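Local coordinates for protein glutamine amidotransferase subunit pdxT (Thermus thermophilus, PDB 2YWD) that probably hydrolyses glutamine to glutamate and ammonia for pyridoxal 5'-phosphate synthesis, handing the ammonia on to its partner subunit PdxS, at residues A9-F14 against S50-K55; R142-G147 against V159-G164; S169-E174 against P179-Y184; K29-K34 against E38-L43. All coordinates share one frame; numbering follows the deposited sequence.

Contact 1: residues A9-F14 against S50-K55; sequences ALQGDF and STTIGK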
loop_
_atom_site.group_PDB
_atom_site.type_symbol
_atom_site.label_atom_id
_atom_site.label_comp_id
_atom_site.label_asym_id
_atom_site.label_seq_id
_atom_site.Cartn_x
_atom_site.Cartn_y
_atom_site.Cartn_z
ATOM N N ALA A 9 10.665 -4.803 3.627
ATOM C CA ALA A 9 11.070 -4.808 5.031
ATOM C C ALA A 9 12.278 -3.930 5.344
ATOM O O ALA A 9 13.199 -4.356 6.041
ATOM C CB ALA A 9 11.347 -6.241 5.475
ATOM N N LEU A 10 12.270 -2.705 4.837
ATOM C CA LEU A 10 13.361 -1.779 5.087
ATOM C C LEU A 10 13.152 -1.061 6.417
ATOM O O LEU A 10 14.113 -0.719 7.111
ATOM C CB LEU A 10 13.444 -0.755 3.956
ATOM C CG LEU A 10 13.757 -1.330 2.571
ATOM C CD1 LEU A 10 13.756 -0.212 1.547
ATOM C CD2 LEU A 10 15.107 -2.037 2.600
ATOM N N GLN A 11 11.885 -0.846 6.761
ATOM C CA GLN A 11 11.502 -0.159 7.993
ATOM C C GLN A 11 10.008 -0.334 8.185
ATOM O O GLN A 11 9.275 -0.582 7.229
ATOM C CB GLN A 11 11.810 1.339 7.874
ATOM C CG GLN A 11 11.514 2.205 9.112
ATOM C CD GLN A 11 10.027 2.491 9.351
ATOM O OE1 GLN A 11 9.266 2.753 8.415
ATOM N NE2 GLN A 11 9.618 2.465 10.617
ATOM N N GLY A 12 9.549 -0.224 9.423
ATOM C CA GLY A 12 8.122 -0.309 9.641
ATOM C C GLY A 12 7.493 -1.629 10.009
ATOM O O GLY A 12 8.159 -2.593 10.385
ATOM N N ASP A 13 6.178 -1.662 9.849
ATOM C CA ASP A 13 5.374 -2.804 10.227
ATOM C C ASP A 13 5.079 -3.871 9.180
ATOM O O ASP A 13 3.920 -4.162 8.873
ATOM C CB ASP A 13 4.091 -2.265 10.855
ATOM C CG ASP A 13 4.384 -1.292 11.993
ATOM O OD1 ASP A 13 5.234 -1.628 12.844
ATOM O OD2 ASP A 13 3.779 -0.200 12.045
ATOM N N PHE A 14 6.141 -4.469 8.652
ATOM C CA PHE A 14 6.010 -5.529 7.660
ATOM C C PHE A 14 5.598 -6.822 8.361
ATOM O O PHE A 14 4.971 -7.690 7.764
ATOM C CB PHE A 14 7.340 -5.719 6.917
ATOM C CG PHE A 14 8.529 -5.895 7.826
ATOM C CD1 PHE A 14 8.840 -7.141 8.365
ATOM C CD2 PHE A 14 9.327 -4.804 8.157
ATOM C CE1 PHE A 14 9.933 -7.297 9.226
ATOM C CE2 PHE A 14 10.419 -4.948 9.014
ATOM C CZ PHE A 14 10.722 -6.195 9.548
ATOM N N SER A 50 6.904 6.798 6.279
ATOM C CA SER A 50 7.047 7.022 4.841
ATOM C C SER A 50 8.318 7.691 4.329
ATOM O O SER A 50 8.799 7.329 3.256
ATOM C CB SER A 50 5.821 7.769 4.285
ATOM O OG SER A 50 5.767 9.122 4.714
ATOM N N THR A 51 8.872 8.650 5.063
ATOM C CA THR A 51 10.082 9.310 4.570
ATOM C C THR A 51 11.288 8.372 4.632
ATOM O O THR A 51 12.179 8.428 3.777
ATOM C CB THR A 51 10.413 10.602 5.359
ATOM O OG1 THR A 51 11.022 10.266 6.612
ATOM C CG2 THR A 51 9.148 11.417 5.606
ATOM N N THR A 52 11.307 7.503 5.637
ATOM C CA THR A 52 12.399 6.550 5.807
ATOM C C THR A 52 12.296 5.414 4.790
ATOM O O THR A 52 13.283 5.058 4.147
ATOM C CB THR A 52 12.409 5.985 7.239
ATOM O OG1 THR A 52 12.660 7.055 8.160
ATOM C CG2 THR A 52 13.483 4.919 7.401
ATOM N N ILE A 53 11.104 4.844 4.644
ATOM C CA ILE A 53 10.905 3.772 3.675
ATOM C C ILE A 53 11.293 4.304 2.296
ATOM O O ILE A 53 11.971 3.626 1.525
ATOM C CB ILE A 53 9.436 3.298 3.662
ATOM C CG1 ILE A 53 9.152 2.489 4.930
ATOM C CG2 ILE A 53 9.158 2.451 2.417
ATOM C CD1 ILE A 53 7.680 2.151 5.135
ATOM N N GLY A 54 10.875 5.531 1.999
ATOM C CA GLY A 54 11.209 6.124 0.715
ATOM C C GLY A 54 12.706 6.315 0.528
ATOM O O GLY A 54 13.262 5.947 -0.512
ATOM N N LYS A 55 13.366 6.884 1.531
ATOM C CA LYS A 55 14.807 7.128 1.446
ATOM C C LYS A 55 15.601 5.845 1.216
ATOM O O LYS A 55 16.428 5.775 0.308
ATOM C CB LYS A 55 15.312 7.817 2.720
ATOM C CG LYS A 55 16.774 8.251 2.651
ATOM C CD LYS A 55 17.219 8.985 3.915
ATOM C CE LYS A 55 17.420 8.033 5.088
ATOM N NZ LYS A 55 18.543 7.078 4.842
#
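Gln11 and Ile53 form the tight half of this contact between the loop leaving strand 5-8 and the start of helix 50-59, an example of a polar side chain lying with its amide oxygen as well as its carbons against apolar surface. The two side chains run at about a right angle. Both Gln11 oxygens lie against the CG1-CD1 arm of Ile53: OE1 is 3.5 Å from Ile53 CG1, and the backbone O of Gln11 is 3.8 Å from Ile53 CD1. Ile53 is buried, its other neighbours being Leu8 of the central sheet and Ala82, next to the predicted nucleophile Cys81. Gln11 CG stands opposite the backbone N (chi1 -178°), and a bend at chi2 (-75°) then folds the amide back so that OE1 can also accept from the backbone N of Glu49.

The looser side is partly open to solvent. There Thr52 offers its methyl, CG2 resting 3.8 Å from Gln11 CG, while its OG1 bonds instead to the carboxylate of Glu49. Leu10 grazes the helix, CD1 lying 4.2 Å from Ile53 O. Were Ile53 cut back to an alanine, the CG1-CD1 arm would be gone, which is likely to open a gap beside the Gln11 amide and leave its rotation to the Glu49 bond. The chemistry suggests that apolar contact sets the spacing of loop and helix, while the bond to the backbone N of Glu49, itself one of the predicted glutamine-binding residues, orients the amide.

Contact 2: residues R142-G147 against V159-G164; sequences RRLGEG and VLVRQG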
loop_
_atom_site.group_PDB
_atom_site.type_symbol
_atom_site.label_atom_id
_atom_site.label_comp_id
_atom_site.label_asym_id
_atom_site.label_seq_id
_atom_site.Cartn_x
_atom_site.Cartn_y
_atom_site.Cartn_z
ATOM N N ARG A 142 -6.214 13.245 -1.559
ATOM C CA ARG A 142 -6.803 14.528 -1.937
ATOM C C ARG A 142 -7.360 14.578 -3.358
ATOM O O ARG A 142 -8.472 15.074 -3.575
ATOM C CB ARG A 142 -5.784 15.654 -1.731
ATOM C CG ARG A 142 -5.433 15.918 -0.263
ATOM C CD ARG A 142 -6.656 16.374 0.531
ATOM N NE ARG A 142 -6.288 16.872 1.855
ATOM C CZ ARG A 142 -7.152 17.329 2.756
ATOM N NH1 ARG A 142 -8.454 17.353 2.483
ATOM N NH2 ARG A 142 -6.714 17.769 3.930
ATOM N N ARG A 143 -6.595 14.084 -4.324
ATOM C CA ARG A 143 -7.054 14.066 -5.712
ATOM C C ARG A 143 -6.642 12.759 -6.363
ATOM O O ARG A 143 -5.614 12.182 -6.006
ATOM C CB ARG A 143 -6.462 15.229 -6.510
ATOM C CG ARG A 143 -6.714 16.598 -5.906
ATOM C CD ARG A 143 -6.611 17.691 -6.959
ATOM N NE ARG A 143 -5.378 17.608 -7.736
ATOM C CZ ARG A 143 -5.070 18.434 -8.732
ATOM N NH1 ARG A 143 -5.905 19.410 -9.068
ATOM N NH2 ARG A 143 -3.930 18.286 -9.394
ATOM N N LEU A 144 -7.444 12.299 -7.319
ATOM C CA LEU A 144 -7.164 11.052 -8.023
ATOM C C LEU A 144 -7.230 11.252 -9.532
ATOM O O LEU A 144 -8.097 11.967 -10.031
ATOM C CB LEU A 144 -8.174 9.978 -7.611
ATOM C CG LEU A 144 -8.255 9.653 -6.116
ATOM C CD1 LEU A 144 -9.342 8.613 -5.876
ATOM C CD2 LEU A 144 -6.907 9.142 -5.625
ATOM N N GLY A 145 -6.312 10.615 -10.253
ATOM C CA GLY A 145 -6.300 10.727 -11.700
ATOM C C GLY A 145 -7.495 10.010 -12.301
ATOM O O GLY A 145 -8.149 9.211 -11.629
ATOM N N GLU A 146 -7.777 10.287 -13.571
ATOM C CA GLU A 146 -8.912 9.682 -14.261
ATOM C C GLU A 146 -8.857 8.156 -14.352
ATOM O O GLU A 146 -9.894 7.490 -14.343
ATOM C CB GLU A 146 -9.036 10.284 -15.667
ATOM C CG GLU A 146 -10.238 9.796 -16.454
ATOM C CD GLU A 146 -10.434 10.563 -17.750
ATOM O OE1 GLU A 146 -10.700 11.784 -17.683
ATOM O OE2 GLU A 146 -10.317 9.947 -18.833
ATOM N N GLY A 147 -7.654 7.599 -14.437
ATOM C CA GLY A 147 -7.529 6.153 -14.533
ATOM C C GLY A 147 -7.518 5.421 -13.199
ATOM O O GLY A 147 -7.174 4.237 -13.140
ATOM N N VAL A 159 -10.737 5.810 0.326
ATOM C CA VAL A 159 -9.769 5.254 1.272
ATOM C C VAL A 159 -9.088 3.997 0.733
ATOM O O VAL A 159 -8.103 3.528 1.298
ATOM C CB VAL A 159 -10.415 4.941 2.643
ATOM C CG1 VAL A 159 -10.886 6.242 3.291
ATOM C CG2 VAL A 159 -11.569 3.970 2.479
ATOM N N LEU A 160 -9.630 3.447 -0.349
ATOM C CA LEU A 160 -9.046 2.273 -1.005
ATOM C C LEU A 160 -9.162 2.549 -2.497
ATOM O O LEU A 160 -10.266 2.707 -3.016
ATOM C CB LEU A 160 -9.800 0.984 -0.661
ATOM C CG LEU A 160 -9.232 -0.272 -1.351
ATOM C CD1 LEU A 160 -7.804 -0.515 -0.865
ATOM C CD2 LEU A 160 -10.099 -1.490 -1.049
ATOM N N VAL A 161 -8.024 2.626 -3.182
ATOM C CA VAL A 161 -8.036 2.917 -4.606
ATOM C C VAL A 161 -7.184 1.935 -5.393
ATOM O O VAL A 161 -6.253 1.336 -4.858
ATOM C CB VAL A 161 -7.530 4.345 -4.887
ATOM C CG1 VAL A 161 -8.380 5.358 -4.133
ATOM C CG2 VAL A 161 -6.067 4.469 -4.482
ATOM N N ARG A 162 -7.508 1.786 -6.670
ATOM C CA ARG A 162 -6.781 0.870 -7.537
ATOM C C ARG A 162 -6.491 1.474 -8.906
ATOM O O ARG A 162 -7.324 2.170 -9.484
ATOM C CB ARG A 162 -7.577 -0.428 -7.709
ATOM C CG ARG A 162 -6.977 -1.397 -8.721
ATOM C CD ARG A 162 -7.779 -2.689 -8.826
ATOM N NE ARG A 162 -7.237 -3.568 -9.862
ATOM C CZ ARG A 162 -7.690 -4.789 -10.138
ATOM N NH1 ARG A 162 -8.705 -5.305 -9.456
ATOM N NH2 ARG A 162 -7.126 -5.497 -11.109
ATOM N N GLN A 163 -5.291 1.207 -9.401
ATOM C CA GLN A 163 -4.860 1.668 -10.709
ATOM C C GLN A 163 -4.126 0.490 -11.323
ATOM O O GLN A 163 -2.938 0.290 -11.067
ATOM C CB GLN A 163 -3.915 2.860 -10.578
ATOM C CG GLN A 163 -3.302 3.304 -11.891
ATOM C CD GLN A 163 -2.267 4.395 -11.702
ATOM O OE1 GLN A 163 -2.598 5.531 -11.359
ATOM N NE2 GLN A 163 -1.003 4.052 -11.916
ATOM N N GLY A 164 -4.840 -0.301 -12.118
ATOM C CA GLY A 164 -4.222 -1.463 -12.732
ATOM C C GLY A 164 -3.837 -2.466 -11.661
ATOM O O GLY A 164 -4.689 -2.918 -10.896
#
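Leu144 and Val161 meet because each sends a branch past its own backbone N: Leu144 CG lies on the far side from its carbonyl carbon (chi1 -57°), and Val161 CG1 does likewise (chi1 -57°). This is sheet-to-sheet packing. Strand 140-144 edges a small three-stranded sheet, strand 157-163 belongs to the seven-stranded central sheet, and the hairpin partner 149-154 lies between them in the chain. The methyls touch obliquely, Leu144 CD1 to Val161 CG1 at 3.8 Å, with Val150, Ala105 and Leu103 adding to the same apolar layer.

Farther along, the contact thins toward the surface. The aliphatic part of Gln163 passes the turn, its CG 4.2 Å from Gly147 O, while the amide at the end of the extended side chain is held by backbone groups at the start of strand 103-108 and just before it, OE1 by Glu104 N and NE2 by Val102 O.

Arg162 points to the other side of its strand, where NH1 also meets Tyr184 OH. Its NE donates to Gly164 O at 2.8 Å, nearly straight at 158° and in the carbonyl plane.

Contact 3: residues S169-E174 against P179-Y184; sequences SSFHPE and PRLHRY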
loop_
_atom_site.group_PDB
_atom_site.type_symbol
_atom_site.label_atom_id
_atom_site.label_comp_id
_atom_site.label_asym_id
_atom_site.label_seq_id
_atom_site.Cartn_x
_atom_site.Cartn_y
_atom_site.Cartn_z
ATOM N N SER A 169 -4.268 1.736 0.204
ATOM C CA SER A 169 -5.257 2.017 1.243
ATOM C C SER A 169 -4.685 2.973 2.284
ATOM O O SER A 169 -3.483 2.974 2.544
ATOM C CB SER A 169 -5.696 0.720 1.937
ATOM O OG SER A 169 -4.620 0.119 2.639
ATOM N N SER A 170 -5.543 3.794 2.878
ATOM C CA SER A 170 -5.074 4.712 3.907
ATOM C C SER A 170 -5.236 4.036 5.269
ATOM O O SER A 170 -4.768 4.554 6.289
ATOM C CB SER A 170 -5.858 6.027 3.862
ATOM O OG SER A 170 -7.251 5.793 3.836
ATOM N N PHE A 171 -5.891 2.873 5.267
ATOM C CA PHE A 171 -6.117 2.092 6.484
ATOM C C PHE A 171 -5.254 0.826 6.512
ATOM O O PHE A 171 -4.612 0.478 5.521
ATOM C CB PHE A 171 -7.600 1.728 6.621
ATOM C CG PHE A 171 -8.150 0.955 5.457
ATOM C CD1 PHE A 171 -8.116 -0.434 5.448
ATOM C CD2 PHE A 171 -8.712 1.621 4.369
ATOM C CE1 PHE A 171 -8.633 -1.154 4.374
ATOM C CE2 PHE A 171 -9.235 0.913 3.288
ATOM C CZ PHE A 171 -9.195 -0.478 3.291
ATOM N N HIS A 172 -5.256 0.136 7.652
ATOM C CA HIS A 172 -4.437 -1.057 7.852
ATOM C C HIS A 172 -5.198 -2.380 7.865
ATOM O O HIS A 172 -5.641 -2.839 8.921
ATOM C CB HIS A 172 -3.681 -0.934 9.176
ATOM C CG HIS A 172 -2.746 0.233 9.239
ATOM N ND1 HIS A 172 -1.424 0.147 8.863
ATOM C CD2 HIS A 172 -2.941 1.509 9.645
ATOM C CE1 HIS A 172 -0.842 1.321 9.038
ATOM N NE2 HIS A 172 -1.741 2.165 9.512
ATOM N N PRO A 173 -5.347 -3.023 6.700
ATOM C CA PRO A 173 -6.070 -4.298 6.693
ATOM C C PRO A 173 -5.323 -5.361 7.494
ATOM O O PRO A 173 -5.931 -6.300 8.014
ATOM C CB PRO A 173 -6.149 -4.643 5.208
ATOM C CG PRO A 173 -4.892 -4.031 4.657
ATOM C CD PRO A 173 -4.862 -2.682 5.351
ATOM N N GLU A 174 -4.005 -5.202 7.597
ATOM C CA GLU A 174 -3.170 -6.153 8.328
ATOM C C GLU A 174 -3.351 -6.026 9.838
ATOM O O GLU A 174 -2.819 -6.835 10.602
ATOM C CB GLU A 174 -1.687 -5.967 7.972
ATOM C CG GLU A 174 -1.007 -4.777 8.652
ATOM C CD GLU A 174 -1.335 -3.435 8.021
ATOM O OE1 GLU A 174 -2.236 -3.369 7.155
ATOM O OE2 GLU A 174 -0.681 -2.436 8.398
ATOM N N PRO A 179 -8.411 -11.621 6.149
ATOM C CA PRO A 179 -7.462 -11.659 5.034
ATOM C C PRO A 179 -8.066 -11.428 3.651
ATOM O O PRO A 179 -7.364 -11.524 2.647
ATOM C CB PRO A 179 -6.872 -13.056 5.160
ATOM C CG PRO A 179 -8.096 -13.859 5.485
ATOM C CD PRO A 179 -8.835 -12.990 6.512
ATOM N N ARG A 180 -9.355 -11.111 3.596
ATOM C CA ARG A 180 -10.022 -10.909 2.314
ATOM C C ARG A 180 -9.475 -9.801 1.420
ATOM O O ARG A 180 -9.525 -9.920 0.196
ATOM C CB ARG A 180 -11.519 -10.705 2.532
ATOM C CG ARG A 180 -12.246 -11.978 2.958
ATOM C CD ARG A 180 -13.723 -11.695 3.107
ATOM N NE ARG A 180 -13.934 -10.651 4.100
ATOM C CZ ARG A 180 -14.914 -9.760 4.050
ATOM N NH1 ARG A 180 -15.786 -9.779 3.047
ATOM N NH2 ARG A 180 -15.020 -8.848 5.006
ATOM N N LEU A 181 -8.971 -8.718 2.007
ATOM C CA LEU A 181 -8.418 -7.655 1.179
ATOM C C LEU A 181 -7.064 -8.115 0.637
ATOM O O LEU A 181 -6.692 -7.784 -0.490
ATOM C CB LEU A 181 -8.282 -6.349 1.977
ATOM C CG LEU A 181 -7.866 -5.107 1.175
ATOM C CD1 LEU A 181 -8.657 -5.020 -0.137
ATOM C CD2 LEU A 181 -8.097 -3.853 2.030
ATOM N N HIS A 182 -6.329 -8.889 1.432
ATOM C CA HIS A 182 -5.040 -9.403 0.976
ATOM C C HIS A 182 -5.268 -10.398 -0.161
ATOM O O HIS A 182 -4.533 -10.405 -1.150
ATOM C CB HIS A 182 -4.285 -10.092 2.118
ATOM C CG HIS A 182 -3.605 -9.141 3.054
ATOM N ND1 HIS A 182 -4.291 -8.389 3.982
ATOM C CD2 HIS A 182 -2.298 -8.815 3.196
ATOM C CE1 HIS A 182 -3.437 -7.641 4.657
ATOM N NE2 HIS A 182 -2.222 -7.880 4.200
ATOM N N ARG A 183 -6.288 -11.241 -0.020
ATOM C CA ARG A 183 -6.594 -12.222 -1.063
ATOM C C ARG A 183 -7.009 -11.494 -2.342
ATOM O O ARG A 183 -6.628 -11.887 -3.447
ATOM C CB ARG A 183 -7.709 -13.174 -0.603
ATOM C CG ARG A 183 -8.202 -14.140 -1.691
ATOM C CD ARG A 183 -7.072 -15.008 -2.238
ATOM N NE ARG A 183 -6.672 -16.063 -1.310
ATOM C CZ ARG A 183 -5.593 -16.826 -1.467
ATOM N NH1 ARG A 183 -4.798 -16.646 -2.514
ATOM N NH2 ARG A 183 -5.321 -17.783 -0.591
ATOM N N TYR A 184 -7.791 -10.428 -2.188
ATOM C CA TYR A 184 -8.234 -9.629 -3.331
ATOM C C TYR A 184 -6.993 -9.165 -4.096
ATOM O O TYR A 184 -6.946 -9.214 -5.330
ATOM C CB TYR A 184 -9.030 -8.415 -2.840
ATOM C CG TYR A 184 -9.395 -7.423 -3.923
ATOM C CD1 TYR A 184 -10.460 -7.663 -4.791
ATOM C CD2 TYR A 184 -8.659 -6.252 -4.092
ATOM C CE1 TYR A 184 -10.784 -6.755 -5.805
ATOM C CE2 TYR A 184 -8.969 -5.344 -5.099
ATOM C CZ TYR A 184 -10.032 -5.600 -5.952
ATOM O OH TYR A 184 -10.341 -4.701 -6.950
#
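Phe171, Pro173 and Glu174 press on Leu181 and His182 of the C-terminal helix, and the segment bearing them begins at Ser169. There the hydroxyl OG donates to Phe171 O at 2.9 Å, a bond that spans the turn, and Ser169 CB lies over one face of the Phe171 ring. Phe171 holds its ring between backbone N and carbonyl carbon (chi1 58°), which aims CE1 at Leu181 CD2, 3.6 Å away. His172 faces the other way, toward Cys81. Next, Pro173 sets CB 3.8 Å from Leu181 CD2, the same methyl that Phe171 meets, while its CG reaches His182 CE1 at 3.9 Å.

Glu174 closes the walk. Its backbone N sits at the edge of the His182 ring, and its side chain curls back so that OE2 accepts from His172 ND1 at 2.7 Å on the syn side, 28° out of the carboxylate plane. These two residues are the predicted charge relay of the Cys-His-Glu triad completed by Cys81.

Around this buried layer, strand 76-80 supports Ser169 and Pro173 through Phe78 and Thr80, Leu160 of strand 157-163 lies against Leu181, and helix 14-22 receives His182, whose NE2 hydrogen-bonds with His17 ND1.

Contact 4: residues K29-K34 against E38-L43; sequences KEVRKK and EGLKAL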
loop_
_atom_site.group_PDB
_atom_site.type_symbol
_atom_site.label_atom_id
_atom_site.label_comp_id
_atom_site.label_asym_id
_atom_site.label_seq_id
_atom_site.Cartn_x
_atom_site.Cartn_y
_atom_site.Cartn_z
ATOM N N LYS A 29 8.049 -13.217 1.696
ATOM C CA LYS A 29 9.480 -12.987 1.604
ATOM C C LYS A 29 9.769 -11.556 2.048
ATOM O O LYS A 29 9.136 -10.612 1.580
ATOM C CB LYS A 29 9.951 -13.197 0.159
ATOM C CG LYS A 29 11.345 -12.656 -0.150
ATOM C CD LYS A 29 12.403 -13.226 0.780
ATOM C CE LYS A 29 13.762 -12.579 0.525
ATOM N NZ LYS A 29 14.818 -13.097 1.448
ATOM N N GLU A 30 10.709 -11.400 2.973
ATOM C CA GLU A 30 11.074 -10.069 3.439
ATOM C C GLU A 30 12.027 -9.454 2.423
ATOM O O GLU A 30 13.106 -9.983 2.170
ATOM C CB GLU A 30 11.727 -10.145 4.824
ATOM C CG GLU A 30 10.725 -10.366 5.946
ATOM C CD GLU A 30 11.373 -10.491 7.310
ATOM O OE1 GLU A 30 12.429 -9.866 7.532
ATOM O OE2 GLU A 30 10.814 -11.203 8.168
ATOM N N VAL A 31 11.610 -8.344 1.825
ATOM C CA VAL A 31 12.420 -7.667 0.821
ATOM C C VAL A 31 13.269 -6.569 1.458
ATOM O O VAL A 31 12.740 -5.598 2.003
ATOM C CB VAL A 31 11.521 -7.061 -0.286
ATOM C CG1 VAL A 31 12.367 -6.349 -1.331
ATOM C CG2 VAL A 31 10.701 -8.165 -0.941
ATOM N N ARG A 32 14.586 -6.741 1.405
ATOM C CA ARG A 32 15.515 -5.763 1.960
ATOM C C ARG A 32 16.564 -5.348 0.937
ATOM O O ARG A 32 17.290 -4.381 1.146
ATOM C CB ARG A 32 16.224 -6.321 3.194
ATOM C CG ARG A 32 15.337 -6.492 4.408
ATOM C CD ARG A 32 16.180 -6.640 5.664
ATOM N NE ARG A 32 15.344 -6.789 6.850
ATOM C CZ ARG A 32 14.625 -7.874 7.118
ATOM N NH1 ARG A 32 14.646 -8.906 6.283
ATOM N NH2 ARG A 32 13.882 -7.922 8.218
ATOM N N LYS A 33 16.642 -6.090 -0.163
ATOM C CA LYS A 33 17.598 -5.803 -1.226
ATOM C C LYS A 33 16.888 -5.886 -2.570
ATOM O O LYS A 33 15.881 -6.587 -2.701
ATOM C CB LYS A 33 18.749 -6.811 -1.186
ATOM C CG LYS A 33 19.564 -6.778 0.095
ATOM C CD LYS A 33 20.600 -7.893 0.099
ATOM C CE LYS A 33 21.457 -7.858 1.359
ATOM N NZ LYS A 33 22.434 -8.987 1.394
ATOM N N LYS A 34 17.408 -5.182 -3.573
ATOM C CA LYS A 34 16.780 -5.198 -4.886
ATOM C C LYS A 34 16.702 -6.612 -5.451
ATOM O O LYS A 34 15.747 -6.952 -6.148
ATOM C CB LYS A 34 17.527 -4.277 -5.859
ATOM C CG LYS A 34 18.973 -4.653 -6.135
ATOM C CD LYS A 34 19.627 -3.614 -7.043
ATOM C CE LYS A 34 21.064 -3.984 -7.402
ATOM N NZ LYS A 34 21.953 -4.069 -6.209
ATOM N N GLU A 38 13.371 -10.381 -7.352
ATOM C CA GLU A 38 13.368 -11.419 -8.373
ATOM C C GLU A 38 12.447 -12.573 -8.004
ATOM O O GLU A 38 12.513 -13.106 -6.895
ATOM C CB GLU A 38 14.790 -11.936 -8.591
ATOM C CG GLU A 38 14.917 -12.955 -9.703
ATOM C CD GLU A 38 16.354 -13.379 -9.929
ATOM O OE1 GLU A 38 16.966 -13.940 -8.993
ATOM O OE2 GLU A 38 16.872 -13.149 -11.042
ATOM N N GLY A 39 11.587 -12.954 -8.942
ATOM C CA GLY A 39 10.668 -14.052 -8.703
ATOM C C GLY A 39 9.342 -13.665 -8.071
ATOM O O GLY A 39 8.448 -14.502 -7.951
ATOM N N LEU A 40 9.198 -12.406 -7.668
ATOM C CA LEU A 40 7.955 -11.966 -7.043
ATOM C C LEU A 40 6.878 -11.576 -8.048
ATOM O O LEU A 40 7.170 -11.046 -9.120
ATOM C CB LEU A 40 8.205 -10.767 -6.118
ATOM C CG LEU A 40 9.052 -10.942 -4.855
ATOM C CD1 LEU A 40 9.142 -9.599 -4.141
ATOM C CD2 LEU A 40 8.430 -11.999 -3.936
ATOM N N LYS A 41 5.628 -11.855 -7.694
ATOM C CA LYS A 41 4.488 -11.487 -8.526
ATOM C C LYS A 41 3.764 -10.347 -7.816
ATOM O O LYS A 41 3.032 -9.577 -8.434
ATOM C CB LYS A 41 3.516 -12.656 -8.687
ATOM C CG LYS A 41 4.039 -13.818 -9.511
ATOM C CD LYS A 41 2.993 -14.920 -9.594
ATOM C CE LYS A 41 3.499 -16.110 -10.399
ATOM N NZ LYS A 41 2.476 -17.193 -10.480
ATOM N N ALA A 42 3.977 -10.250 -6.506
ATOM C CA ALA A 42 3.329 -9.219 -5.702
ATOM C C ALA A 42 4.237 -8.703 -4.596
ATOM O O ALA A 42 5.003 -9.461 -3.999
ATOM C CB ALA A 42 2.041 -9.770 -5.093
ATOM N N LEU A 43 4.137 -7.406 -4.327
ATOM C CA LEU A 43 4.927 -6.773 -3.283
ATOM C C LEU A 43 4.046 -5.843 -2.456
ATOM O O LEU A 43 3.335 -5.004 -3.002
ATOM C CB LEU A 43 6.073 -5.958 -3.890
ATOM C CG LEU A 43 6.901 -5.142 -2.892
ATOM C CD1 LEU A 43 7.697 -6.083 -1.998
ATOM C CD2 LEU A 43 7.846 -4.207 -3.646
#
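At the outer margin of the central parallel part of this alpha/beta sheet, Val31 of edge strand 29-31 reaches across to Leu40 and Leu43 at the entry to strand 42-45. The two strands are not neighbours: strand 5-8 runs between them, pairing with 29-31 through backbone bonds of Val31 to Val7 and, just past the strand's end, to Ala9. The crossover that joins them is short, a loop with a 3-10 turn in place of a regular helix, and the three apolar side chains pack together beside it.

A single methyl carries the apolar part of the contact. With Val31 CG1 opposite the backbone N (chi1 180°), CG2 is turned toward the two leucines, where it lies 3.8 Å from Leu40 CD1 and equally 3.8 Å from Leu43 CD1. Val31 and Leu40 pass each other in opposite directions, whereas Leu43 comes in at a slant, its CG opposite its own backbone N (chi1 175°); all three are buried, and His36 and Leu37 of the crossover pack on Val31 and Leu43 respectively. Toward the solvent the segments part, Lys34 O standing 4.3 Å from Glu38 N.

Beside Val31 in the first segment, Glu30 and Arg32 come together near Phe14 in a salt bridge: Arg32 NH2 meets Glu30 OE1 almost head-on to the C-O bond, at a modelled 2.5 Å so short that the exact length is doubtful.

In the fold
Contact 4 is nested inside the chain loop that contact 1 closes, and contacts 2 and 3 follow in series. Contacts 1 and 4, with centres 14 Å apart, join through a probable hydrogen bond from Ala9 N to Val31 O, so the loop after strand 5-8 continues the edge-strand pairing. Contacts 2 and 3, 16 Å apart between centres, are tied by a probable hydrogen bond from Ser170 N to Val159 O. The central sheet spans both pairs: contacts 2 and 4 reach it on opposite sides of the chain's centre, with centres about 24 Å apart. Contacts 1 and 3 come within about 5 Å at their nearest atoms, placing predicted glutamine-binding and charge-relay elements near the nucleophile, consistent with a class I glutaminase.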